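Side-chain contacts in redox-sensing transcriptional repressor Rex (Thermus thermophilus, PDB 2DT5), which probably represses transcription according to the cellular NADH/NAD+ balance, using a winged-helix DNA-binding domain joined to an NAD-binding Rossmann domain: residues I12-I17 against F43-D48; F52-T57 against K68-H73; G109-D114 against D131-R136. The protein carries 1 engineered substitution. All coordinates share one frame; numbering follows the deposited sequence.

Followed from the N terminus, the three contacts come in series, and none nests within or crosses another. Contact 1 brings helix 7-23 against helix 42-51 and closes a loop of 25 residues that holds helix 31-37. Contact 2 follows directly: the loop after helix 42-51 turns back to helix 64-75, with ten residues between its segments. The two are neighbours in the winged-helix domain, where Tyr14 packs on Leu71 and Arg46 and Tyr55 reach the same sulfate. Contact 3 lies in the Rossmann domain, its centre about 38 Å from the centres of the others; it ties strand 105-112 to the 3-10 turn at 131-135, closing a 16-residue loop that holds strands 121-122 and 125-129.

Contact 1 of 3, residues I12-I17 against F43-D48; sequences ITYLRI and FQVRKD. With SO4 (sulfate ion), chain J.
Tyr14 and Asp48 both carry CG anti to their own carbonyl carbon (chi1 -58° in Tyr14), and these torsions send the phenol out from helix 7-23 and the carboxylate out from helix 42-51 until they meet. Tyr14 OH donates to Asp48 OD2 at 2.9 Å, reaching that oxygen on its anti side and a little out of the carboxylate plane. OD2 in turn sits at the edge of the ring, with the ring and carboxylate planes 46° apart. Beside this bond Val45 approaches obliquely, its CG2 lying 4.0 Å from Tyr14 CE2. The axes of segments 12-17 and 43-48 come no nearer than 12.4 Å and run at 105° to one another, so the long tyrosine side chain does the bridging. Asp48 OD2 also forms a salt bridge with Arg10; two donors on one buried oxygen would tend to keep the acid ionised. Leu71 of helix 64-75 packs on Tyr14. Arg46 points away from helix 7-23, and its NE gives a bent hydrogen bond of 2.8 Å to O1 of a sulfate ion. This packing of the first helix across helix 42-51, probably the DNA-reading helix, fits a winged helix-turn-helix domain, in which helix 31-37 precedes it.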
# COMPACT_ATOMS: atom_id res chain seq x y z
N ILE B 12 5.73 1.23 11.79
CA ILE B 12 4.41 1.74 11.45
C ILE B 12 3.37 0.66 11.80
O ILE B 12 2.31 0.97 12.33
CB ILE B 12 4.34 2.12 9.94
CG1 ILE B 12 5.29 3.31 9.69
CG2 ILE B 12 2.88 2.49 9.54
CD1 ILE B 12 5.61 3.59 8.21
N THR B 13 3.70 -0.59 11.53
CA THR B 13 2.77 -1.68 11.87
C THR B 13 2.54 -1.74 13.39
O THR B 13 1.39 -1.85 13.84
CB THR B 13 3.31 -3.03 11.42
OG1 THR B 13 3.43 -3.04 9.99
CG2 THR B 13 2.38 -4.14 11.87
N TYR B 14 3.62 -1.68 14.15
CA TYR B 14 3.55 -1.74 15.61
C TYR B 14 2.67 -0.61 16.13
O TYR B 14 1.92 -0.78 17.10
CB TYR B 14 4.95 -1.60 16.23
CG TYR B 14 5.96 -2.64 15.78
CD1 TYR B 14 7.32 -2.34 15.75
CD2 TYR B 14 5.56 -3.93 15.42
CE1 TYR B 14 8.28 -3.28 15.38
CE2 TYR B 14 6.52 -4.90 15.04
CZ TYR B 14 7.87 -4.56 15.02
OH TYR B 14 8.83 -5.46 14.63
N LEU B 15 2.78 0.55 15.49
CA LEU B 15 2.00 1.70 15.90
C LEU B 15 0.51 1.48 15.67
O LEU B 15 -0.32 1.84 16.52
CB LEU B 15 2.48 2.95 15.18
CG LEU B 15 1.73 4.23 15.55
CD1 LEU B 15 1.87 4.48 17.05
CD2 LEU B 15 2.26 5.42 14.75
N ARG B 16 0.15 0.89 14.52
CA ARG B 16 -1.27 0.61 14.22
C ARG B 16 -1.79 -0.32 15.30
O ARG B 16 -2.83 -0.07 15.89
CB ARG B 16 -1.44 -0.07 12.84
CG ARG B 16 -1.00 0.77 11.65
CD ARG B 16 -1.33 2.23 11.90
NE ARG B 16 -0.80 3.10 10.85
CZ ARG B 16 -0.67 4.42 10.96
NH1 ARG B 16 -1.03 5.03 12.09
NH2 ARG B 16 -0.21 5.12 9.94
N ILE B 17 -1.05 -1.40 15.54
CA ILE B 17 -1.39 -2.39 16.55
C ILE B 17 -1.59 -1.73 17.92
O ILE B 17 -2.58 -1.98 18.60
CB ILE B 17 -0.29 -3.43 16.66
CG1 ILE B 17 -0.23 -4.24 15.37
CG2 ILE B 17 -0.52 -4.31 17.87
CD1 ILE B 17 0.96 -5.16 15.29
N PHE B 43 11.45 -11.84 18.88
CA PHE B 43 12.84 -11.46 18.74
C PHE B 43 13.00 -10.22 17.85
O PHE B 43 13.74 -9.29 18.19
CB PHE B 43 13.64 -12.62 18.15
CG PHE B 43 15.06 -12.26 17.80
CD1 PHE B 43 15.98 -11.95 18.80
CD2 PHE B 43 15.48 -12.24 16.47
CE1 PHE B 43 17.30 -11.62 18.48
CE2 PHE B 43 16.79 -11.91 16.14
CZ PHE B 43 17.71 -11.60 17.15
N GLN B 44 12.32 -10.23 16.70
CA GLN B 44 12.41 -9.11 15.77
C GLN B 44 11.87 -7.87 16.44
O GLN B 44 12.45 -6.80 16.32
CB GLN B 44 11.64 -9.41 14.49
CG GLN B 44 11.93 -8.44 13.34
CD GLN B 44 13.42 -8.25 13.09
OE1 GLN B 44 14.04 -7.34 13.64
NE2 GLN B 44 14.00 -9.11 12.26
N VAL B 45 10.76 -8.01 17.16
CA VAL B 45 10.19 -6.86 17.85
C VAL B 45 11.19 -6.24 18.85
O VAL B 45 11.38 -5.02 18.86
CB VAL B 45 8.87 -7.23 18.59
CG1 VAL B 45 8.34 -6.03 19.35
CG2 VAL B 45 7.81 -7.69 17.57
N ARG B 46 11.83 -7.08 19.67
CA ARG B 46 12.80 -6.60 20.64
C ARG B 46 14.00 -5.96 19.96
O ARG B 46 14.47 -4.91 20.38
CB ARG B 46 13.32 -7.73 21.54
CG ARG B 46 12.29 -8.30 22.47
CD ARG B 46 12.94 -9.14 23.56
NE ARG B 46 12.02 -10.18 24.00
CZ ARG B 46 11.97 -11.38 23.45
NH1 ARG B 46 12.78 -11.69 22.45
NH2 ARG B 46 11.08 -12.27 23.88
N LYS B 47 14.51 -6.61 18.91
CA LYS B 47 15.65 -6.07 18.19
C LYS B 47 15.28 -4.68 17.63
O LYS B 47 16.06 -3.73 17.75
CB LYS B 47 16.06 -7.02 17.06
CG LYS B 47 17.13 -6.46 16.13
CD LYS B 47 17.52 -7.47 15.05
CE LYS B 47 18.59 -6.90 14.11
NZ LYS B 47 19.17 -7.94 13.21
N ASP B 48 14.10 -4.55 17.04
CA ASP B 48 13.67 -3.28 16.47
C ASP B 48 13.50 -2.17 17.52
O ASP B 48 14.03 -1.06 17.36
CB ASP B 48 12.33 -3.41 15.74
CG ASP B 48 12.45 -4.09 14.39
OD1 ASP B 48 13.59 -4.26 13.89
OD2 ASP B 48 11.39 -4.46 13.84
S SO4 J . 9.64 -8.42 26.51
O1 SO4 J . 10.57 -8.19 25.39
O2 SO4 J . 10.10 -7.64 27.67
O3 SO4 J . 8.27 -7.97 26.16
O4 SO4 J . 9.62 -9.86 26.82

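Contact 2 of 3, residues F52-T57 against K68-H73; sequences FGSYGT and KRELRH. With SO4 (sulfate ion), chain J.
The carboxylate of Glu70 and the ring of Tyr55 are the flat groups here, and they serve different partners. Ser54 OG meets the carboxylate at OE1, whereas Tyr55 leaves the backbone pointing away from helix 64-75, and its ring has O1 of the sulfate at its edge, near the ring plane. In the one hydrogen bond between the segments, Ser54 OG donates to Glu70 OE1 at a modelled 2.5 Å, very short, so the exact value should not be pressed. Glu70 gets there with its chain extended beyond CG (chi2 179°), and Ser54 OG also sits 3.3 Å from Glu70 CB. The serine is placed by the end of helix 42-51: Gly53, with positive phi, is the C-prime residue of a Schellman motif in which Ser54 N bonds back to Leu49 O. The next residue, Tyr55, has its OH giving a 2.9 Å hydrogen bond to sulfate O1; it also packs against Arg46. A phenylalanine in place of Tyr55 would probably leave sulfate O1 without this donor and the anion less firmly held. Ser31 OG and the amides of Gly59 and Gly61 also bind the sulfate, which probably came from the crystallisation liquor. Such a cluster of donors, Arg46 NE among them, in a DNA-binding domain is chemistry suited to an anion, consistent with a place for a DNA phosphate.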
# COMPACT_ATOMS: atom_id res chain seq x y z
N PHE B 52 15.85 1.33 18.28
CA PHE B 52 15.30 2.68 18.33
C PHE B 52 15.08 3.24 19.73
O PHE B 52 14.42 4.26 19.89
CB PHE B 52 14.01 2.76 17.50
CG PHE B 52 14.23 2.64 16.01
CD1 PHE B 52 14.14 1.41 15.38
CD2 PHE B 52 14.61 3.75 15.26
CE1 PHE B 52 14.42 1.28 14.01
CE2 PHE B 52 14.89 3.63 13.90
CZ PHE B 52 14.80 2.40 13.28
N GLY B 53 15.62 2.59 20.76
CA GLY B 53 15.57 3.06 22.13
C GLY B 53 14.27 2.91 22.94
O GLY B 53 14.17 3.48 24.01
N SER B 54 13.28 2.14 22.48
CA SER B 54 12.05 1.99 23.27
C SER B 54 12.01 0.72 24.12
O SER B 54 11.02 0.45 24.80
CB SER B 54 10.83 2.02 22.36
OG SER B 54 10.57 3.33 21.90
N TYR B 55 13.09 -0.06 24.09
CA TYR B 55 13.11 -1.27 24.88
C TYR B 55 13.56 -0.99 26.32
O TYR B 55 14.46 -0.17 26.54
CB TYR B 55 14.00 -2.32 24.21
CG TYR B 55 13.80 -3.71 24.76
CD1 TYR B 55 12.52 -4.23 24.92
CD2 TYR B 55 14.89 -4.49 25.16
CE1 TYR B 55 12.31 -5.49 25.46
CE2 TYR B 55 14.70 -5.76 25.70
CZ TYR B 55 13.40 -6.25 25.85
OH TYR B 55 13.19 -7.49 26.42
N GLY B 56 12.94 -1.65 27.29
CA GLY B 56 13.32 -1.45 28.68
C GLY B 56 14.31 -2.50 29.15
O GLY B 56 15.52 -2.28 29.18
N THR B 57 13.78 -3.66 29.51
CA THR B 57 14.60 -4.77 29.98
C THR B 57 13.86 -6.08 29.70
O THR B 57 12.62 -6.10 29.64
CB THR B 57 14.88 -4.67 31.50
OG1 THR B 57 15.49 -3.40 31.78
CG2 THR B 57 15.81 -5.79 31.95
N LYS B 68 3.63 3.98 22.23
CA LYS B 68 2.98 4.65 21.10
C LYS B 68 3.52 6.07 20.91
O LYS B 68 3.75 6.50 19.79
CB LYS B 68 1.46 4.71 21.28
CG LYS B 68 0.76 5.58 20.24
CD LYS B 68 -0.75 5.59 20.42
CE LYS B 68 -1.24 6.97 20.80
NZ LYS B 68 -2.71 7.02 20.98
N ARG B 69 3.69 6.80 22.01
CA ARG B 69 4.22 8.15 21.92
C ARG B 69 5.65 8.11 21.37
O ARG B 69 6.06 8.97 20.58
CB ARG B 69 4.21 8.82 23.30
CG ARG B 69 4.66 10.26 23.29
CD ARG B 69 4.46 10.92 24.65
NE ARG B 69 4.71 12.37 24.60
CZ ARG B 69 4.57 13.20 25.63
NH1 ARG B 69 4.18 12.75 26.82
NH2 ARG B 69 4.81 14.50 25.47
N GLU B 70 6.41 7.11 21.78
CA GLU B 70 7.80 6.98 21.32
C GLU B 70 7.88 6.68 19.83
O GLU B 70 8.65 7.32 19.10
CB GLU B 70 8.52 5.89 22.11
CG GLU B 70 8.63 6.26 23.60
CD GLU B 70 9.32 5.19 24.44
OE1 GLU B 70 9.39 4.03 23.98
OE2 GLU B 70 9.77 5.51 25.55
N LEU B 71 7.10 5.71 19.37
CA LEU B 71 7.10 5.38 17.94
C LEU B 71 6.68 6.60 17.13
O LEU B 71 7.23 6.87 16.07
CB LEU B 71 6.18 4.21 17.67
CG LEU B 71 6.72 2.89 18.19
CD1 LEU B 71 5.74 1.77 17.87
CD2 LEU B 71 8.08 2.61 17.55
N ARG B 72 5.70 7.36 17.62
CA ARG B 72 5.27 8.55 16.90
C ARG B 72 6.41 9.58 16.80
O ARG B 72 6.58 10.24 15.77
CB ARG B 72 4.03 9.15 17.59
CG ARG B 72 2.74 8.29 17.41
CD ARG B 72 1.57 8.87 18.20
NE ARG B 72 1.27 10.24 17.80
CZ ARG B 72 0.66 10.57 16.67
NH1 ARG B 72 0.26 9.63 15.81
NH2 ARG B 72 0.47 11.85 16.38
N HIS B 73 7.20 9.72 17.87
CA HIS B 73 8.30 10.68 17.82
C HIS B 73 9.35 10.25 16.80
O HIS B 73 9.83 11.05 15.98
CB HIS B 73 8.97 10.85 19.19
CG HIS B 73 10.14 11.79 19.16
ND1 HIS B 73 11.44 11.35 19.21
CD2 HIS B 73 10.19 13.13 19.03
CE1 HIS B 73 12.25 12.39 19.11
NE2 HIS B 73 11.52 13.48 18.99
S SO4 J . 9.64 -8.42 26.51
O1 SO4 J . 10.57 -8.19 25.39
O2 SO4 J . 10.10 -7.64 27.67
O3 SO4 J . 8.27 -7.97 26.16
O4 SO4 J . 9.62 -9.86 26.82

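Contact 3 of 3, residues G109-D114 against D131-R136; sequences GFFDVD and DLLPQR. With NAD (nicotinamide-adenine-dinucleotide), chain L.
Phe111, on strand 105-112 of the Rossmann fold, meets Leu133 and Arg136 of the turn that follows strand 125-129. Leu133 CD2 stands over the centre of one ring face in a CH-pi contact, 3.7 Å from the ring centroid and 12° off its normal. The same leucine packs on Leu160 and Ala163, so it lies between the strand and helix 150-163. Arg136 comes to the ring edge instead, with its CB 3.9 Å from Phe111 CZ. From there its chain bends at chi2 and chi3, carrying the guanidinium off to a salt bridge with Glu128 of the neighbouring strand, beyond the ring edge and not stacked on it. Leu132 CB fills in at another part of the edge, 4.4 Å from Phe111 CE2. One residue on, Asp112 points away from this apolar patch and takes the adenosine ribose of NAD, the usual job of an acid at this strand end in Rossmann domains. Its OD2 accepts from NAD O3B at 2.6 Å, and OD1 accepts a very short bond from NAD O2B. Val113 CG1 lies 3.5 Å from adenine N1A. Asp112 OD1 also closes an Asx turn, its anti lone pair taking the nearly straight bond from Asp114 N at 2.9 Å.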
# COMPACT_ATOMS: atom_id res chain seq x y z
N GLY B 109 -1.48 23.39 0.05
CA GLY B 109 -1.35 23.86 -1.32
C GLY B 109 -1.89 22.86 -2.31
O GLY B 109 -1.77 21.66 -2.12
N PHE B 110 -2.49 23.37 -3.38
CA PHE B 110 -3.08 22.55 -4.42
C PHE B 110 -2.69 23.19 -5.75
O PHE B 110 -2.99 24.35 -6.00
CB PHE B 110 -4.60 22.51 -4.22
CG PHE B 110 -5.00 22.22 -2.79
CD1 PHE B 110 -5.20 23.26 -1.89
CD2 PHE B 110 -5.13 20.91 -2.33
CE1 PHE B 110 -5.53 23.01 -0.56
CE2 PHE B 110 -5.46 20.63 -1.00
CZ PHE B 110 -5.66 21.68 -0.11
N PHE B 111 -2.02 22.42 -6.61
CA PHE B 111 -1.54 22.95 -7.87
C PHE B 111 -1.86 22.12 -9.11
O PHE B 111 -1.94 20.89 -9.06
CB PHE B 111 -0.02 23.15 -7.80
CG PHE B 111 0.46 23.82 -6.53
CD1 PHE B 111 0.73 23.07 -5.39
CD2 PHE B 111 0.64 25.21 -6.49
CE1 PHE B 111 1.19 23.70 -4.21
CE2 PHE B 111 1.09 25.84 -5.32
CZ PHE B 111 1.36 25.09 -4.18
N ASP B 112 -2.04 22.82 -10.22
CA ASP B 112 -2.34 22.19 -11.51
C ASP B 112 -1.86 23.19 -12.56
O ASP B 112 -1.36 24.26 -12.21
CB ASP B 112 -3.85 21.96 -11.61
CG ASP B 112 -4.20 20.86 -12.58
OD1 ASP B 112 -4.16 21.11 -13.80
OD2 ASP B 112 -4.51 19.73 -12.12
N VAL B 113 -1.97 22.85 -13.84
CA VAL B 113 -1.56 23.75 -14.91
C VAL B 113 -2.75 24.09 -15.79
O VAL B 113 -2.66 24.95 -16.66
CB VAL B 113 -0.49 23.12 -15.81
CG1 VAL B 113 0.78 22.86 -15.00
CG2 VAL B 113 -1.00 21.83 -16.41
N ASP B 114 -3.86 23.41 -15.56
CA ASP B 114 -5.07 23.62 -16.34
C ASP B 114 -5.76 24.91 -15.90
O ASP B 114 -6.16 25.06 -14.75
CB ASP B 114 -6.00 22.42 -16.14
CG ASP B 114 -7.21 22.45 -17.05
OD1 ASP B 114 -7.54 23.54 -17.58
OD2 ASP B 114 -7.83 21.39 -17.22
N ASP B 131 3.22 27.19 -11.27
CA ASP B 131 4.31 28.18 -11.33
C ASP B 131 4.54 28.83 -9.98
O ASP B 131 5.62 29.37 -9.73
CB ASP B 131 4.02 29.28 -12.36
CG ASP B 131 4.07 28.78 -13.78
OD1 ASP B 131 4.75 27.76 -14.03
OD2 ASP B 131 3.44 29.41 -14.65
N LEU B 132 3.53 28.78 -9.10
CA LEU B 132 3.63 29.37 -7.77
C LEU B 132 4.43 28.56 -6.73
O LEU B 132 4.70 29.06 -5.64
CB LEU B 132 2.23 29.64 -7.22
CG LEU B 132 1.59 30.92 -7.74
CD1 LEU B 132 0.11 30.95 -7.42
CD2 LEU B 132 2.30 32.10 -7.11
N LEU B 133 4.80 27.33 -7.06
CA LEU B 133 5.56 26.48 -6.14
C LEU B 133 6.77 27.15 -5.48
O LEU B 133 6.93 27.11 -4.26
CB LEU B 133 6.07 25.22 -6.86
CG LEU B 133 5.12 24.05 -7.14
CD1 LEU B 133 5.93 22.96 -7.81
CD2 LEU B 133 4.50 23.54 -5.84
N PRO B 134 7.64 27.77 -6.29
CA PRO B 134 8.80 28.41 -5.67
C PRO B 134 8.45 29.46 -4.61
O PRO B 134 9.23 29.70 -3.69
CB PRO B 134 9.55 28.98 -6.88
CG PRO B 134 8.48 29.22 -7.89
CD PRO B 134 7.59 28.02 -7.74
N GLN B 135 7.27 30.04 -4.70
CA GLN B 135 6.84 31.05 -3.75
C GLN B 135 5.84 30.51 -2.74
O GLN B 135 5.25 31.27 -1.99
CB GLN B 135 6.21 32.21 -4.50
CG GLN B 135 6.82 32.42 -5.87
CD GLN B 135 5.91 33.17 -6.79
OE1 GLN B 135 6.05 33.12 -8.02
NE2 GLN B 135 4.95 33.89 -6.21
N ARG B 136 5.63 29.19 -2.73
CA ARG B 136 4.69 28.58 -1.80
C ARG B 136 5.30 27.51 -0.92
O ARG B 136 4.93 27.35 0.25
CB ARG B 136 3.51 27.98 -2.57
CG ARG B 136 2.49 29.00 -3.03
CD ARG B 136 1.53 29.31 -1.91
NE ARG B 136 1.38 30.73 -1.66
CZ ARG B 136 1.03 31.62 -2.58
NH1 ARG B 136 0.79 31.24 -3.83
NH2 ARG B 136 0.90 32.90 -2.25
PA NAD L . -6.22 13.17 -14.52
O1A NAD L . -7.66 13.14 -14.08
O2A NAD L . -5.89 13.20 -15.98
O5B NAD L . -5.60 14.38 -13.77
C5B NAD L . -4.21 14.78 -13.92
C4B NAD L . -4.15 16.24 -13.55
O4B NAD L . -2.73 16.58 -13.70
C3B NAD L . -4.87 17.25 -14.52
O3B NAD L . -5.79 18.08 -13.75
C2B NAD L . -3.75 18.07 -15.16
O2B NAD L . -4.05 19.36 -15.54
C1B NAD L . -2.69 17.93 -14.08
N9A NAD L . -1.35 18.15 -14.55
C8A NAD L . -0.64 17.74 -15.70
N7A NAD L . 0.60 18.17 -15.71
C5A NAD L . 0.80 18.89 -14.59
C6A NAD L . 1.96 19.61 -14.04
N6A NAD L . 3.12 19.67 -14.66
N1A NAD L . 1.73 20.24 -12.81
C2A NAD L . 0.57 20.22 -12.13
N3A NAD L . -0.56 19.55 -12.61
C4A NAD L . -0.40 18.90 -13.84
O3 NAD L . -5.47 11.89 -13.90
PN NAD L . -5.86 10.88 -12.66
O1N NAD L . -6.76 9.83 -13.17
O2N NAD L . -6.31 11.76 -11.54
O5D NAD L . -4.42 10.20 -12.39
C5D NAD L . -3.31 11.00 -11.87
C4D NAD L . -2.12 10.15 -11.71
O4D NAD L . -2.43 9.05 -10.72
C3D NAD L . -1.68 9.37 -13.02
O3D NAD L . -0.24 9.31 -13.10
C2D NAD L . -2.25 7.98 -12.78
O2D NAD L . -1.70 6.98 -13.57
C1D NAD L . -1.97 7.82 -11.24
N1N NAD L . -2.67 6.63 -10.70
C2N NAD L . -2.01 5.98 -9.62
C3N NAD L . -2.62 5.14 -8.80
C7N NAD L . -1.85 4.46 -7.72
O7N NAD L . -2.39 3.50 -7.13
N7N NAD L . -0.59 4.87 -7.46
C4N NAD L . -4.11 4.83 -8.95
C5N NAD L . -4.80 6.07 -9.51
C6N NAD L . -4.14 6.69 -10.59